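Local coordinates for probable 2-oxoglutarate-dependent dioxygenase At5g05600 (Arabidopsis thaliana, PDB 6LSV), which catalyses the iron- and 2-oxoglutarate-dependent hydroxylation of the defence hormone jasmonate to 12-hydroxyjasmonate, at residues A[45-49]-A[64-68]. Residues are numbered along the deposited sequence; the frame is centred on the assembly and turned at random.
Sequences IPIID and IMARI
Ile48 has a chi1 of -47°, which sets CG1 beside the backbone N and swings CG2 to the far side from it, so that both branches lie on Ile68, whose extended chi2 of 175° brings CD1 to Ile48 CG2. The pair belongs to a beta-alpha-beta unit: strand 47-49, at one border of the main sheet of this 2-oxoglutarate dioxygenase, is followed by helix 63-74 and then by strand 77-81, which lies parallel beside the first strand and whose Gln79 and Val81 share backbone hydrogen bonds with Ile48. The strand and helix segments run at 140° to each other, with a closest axis approach of 9.6 Å, consistent with a helix returning across the sheet. Ile48 is the hub of the apolar contact, as its spread of partners attests: CG2 sits 3.6 Å from Ile68 CD1 and 4.2 Å from Ile64 CD1, one helical turn earlier, while Ile48 CD1 lies 3.8 Å from Ile68 CG1. Both Ile48 and Ile68 are buried, and Ile68 also touches Asn186 of helix 161-186. Arg67, which is exposed, bends at chi3 and brings its guanidinium to the strand; Ile48 CD1 comes to the edge of that group, near its plane, and the two side chains pass in opposite directions. Arg67 NH2 lies 3.1 Å from Ile47 O, but the angle is poor and the pair does not count as a hydrogen bond. The same NH2 of Arg67 also lies 3.7 Å from CB of Pro46.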
loop_
_atom_site.group_PDB
_atom_site.type_symbol
_atom_site.label_atom_id
_atom_site.label_comp_id
_atom_site.label_asym_id
_atom_site.label_seq_id
_atom_site.Cartn_x
_atom_site.Cartn_y
_atom_site.Cartn_z
ATOM N N ILE A 45 -2.997 3.943 17.562
ATOM C CA ILE A 45 -2.936 2.532 17.196
ATOM C C ILE A 45 -1.951 1.855 18.143
ATOM O O ILE A 45 -0.786 2.268 18.206
ATOM C CB ILE A 45 -2.511 2.341 15.732
ATOM C CG1 ILE A 45 -3.360 3.219 14.806
ATOM C CG2 ILE A 45 -2.606 0.873 15.335
ATOM C CD1 ILE A 45 -4.852 3.112 15.045
ATOM N N PRO A 46 -2.365 0.835 18.894
ATOM C CA PRO A 46 -1.440 0.195 19.839
ATOM C C PRO A 46 -0.221 -0.367 19.122
ATOM O O PRO A 46 -0.330 -0.988 18.063
ATOM C CB PRO A 46 -2.288 -0.914 20.474
ATOM C CG PRO A 46 -3.713 -0.487 20.251
ATOM C CD PRO A 46 -3.711 0.238 18.938
ATOM N N ILE A 47 0.950 -0.137 19.711
ATOM C CA ILE A 47 2.218 -0.452 19.066
ATOM C C ILE A 47 2.738 -1.790 19.566
ATOM O O ILE A 47 2.479 -2.212 20.699
ATOM C CB ILE A 47 3.263 0.660 19.295
ATOM C CG1 ILE A 47 3.440 0.935 20.789
ATOM C CG2 ILE A 47 2.871 1.928 18.545
ATOM C CD1 ILE A 47 4.648 1.788 21.105
ATOM N N ILE A 48 3.495 -2.458 18.700
ATOM C CA ILE A 48 4.120 -3.738 18.997
ATOM C C ILE A 48 5.624 -3.519 19.051
ATOM O O ILE A 48 6.224 -3.048 18.076
ATOM C CB ILE A 48 3.758 -4.800 17.947
ATOM C CG1 ILE A 48 2.253 -4.786 17.661
ATOM C CG2 ILE A 48 4.226 -6.172 18.396
ATOM C CD1 ILE A 48 1.403 -5.330 18.787
ATOM N N ASP A 49 6.233 -3.853 20.187
ATOM C CA ASP A 49 7.684 -3.792 20.328
ATOM C C ASP A 49 8.268 -5.062 19.721
ATOM O O ASP A 49 8.071 -6.161 20.248
ATOM C CB ASP A 49 8.069 -3.631 21.796
ATOM C CG ASP A 49 9.531 -3.282 21.986
ATOM O OD1 ASP A 49 10.302 -3.359 21.006
ATOM O OD2 ASP A 49 9.910 -2.929 23.124
ATOM N N ILE A 64 1.776 -10.165 23.403
ATOM C CA ILE A 64 1.815 -9.449 22.135
ATOM C C ILE A 64 1.470 -10.369 20.977
ATOM O O ILE A 64 0.831 -9.942 20.007
ATOM C CB ILE A 64 3.190 -8.784 21.969
ATOM C CG1 ILE A 64 4.288 -9.821 21.699
ATOM C CG2 ILE A 64 3.513 -8.082 23.236
ATOM C CD1 ILE A 64 4.758 -9.887 20.256
ATOM N N MET A 65 1.881 -11.636 21.051
ATOM C CA MET A 65 1.501 -12.589 20.017
ATOM C C MET A 65 -0.012 -12.709 19.930
ATOM O O MET A 65 -0.572 -12.831 18.836
ATOM C CB MET A 65 2.140 -13.948 20.295
ATOM C CG MET A 65 2.682 -14.624 19.057
ATOM S SD MET A 65 4.201 -13.857 18.478
ATOM C CE MET A 65 4.704 -15.055 17.244
ATOM N N ALA A 66 -0.693 -12.645 21.075
ATOM C CA ALA A 66 -2.148 -12.599 21.052
ATOM C C ALA A 66 -2.645 -11.278 20.475
ATOM O O ALA A 66 -3.641 -11.252 19.744
ATOM C CB ALA A 66 -2.705 -12.822 22.457
ATOM N N ARG A 67 -1.956 -10.175 20.777
ATOM C CA ARG A 67 -2.389 -8.873 20.276
ATOM C C ARG A 67 -2.173 -8.761 18.773
ATOM O O ARG A 67 -3.049 -8.277 18.046
ATOM C CB ARG A 67 -1.654 -7.749 21.004
ATOM C CG ARG A 67 -2.012 -7.613 22.468
ATOM C CD ARG A 67 -0.962 -6.789 23.188
ATOM N NE ARG A 67 -0.526 -5.654 22.380
ATOM C CZ ARG A 67 -0.444 -4.407 22.830
ATOM N NH1 ARG A 67 -0.769 -4.135 24.086
ATOM N NH2 ARG A 67 -0.037 -3.430 22.027
ATOM N N ILE A 68 -1.003 -9.192 18.293
ATOM C CA ILE A 68 -0.728 -9.180 16.859
ATOM C C ILE A 68 -1.773 -10.000 16.113
ATOM O O ILE A 68 -2.350 -9.551 15.115
ATOM C CB ILE A 68 0.689 -9.711 16.582
ATOM C CG1 ILE A 68 1.752 -8.806 17.205
ATOM C CG2 ILE A 68 0.921 -9.859 15.088
ATOM C CD1 ILE A 68 3.148 -9.359 17.047
#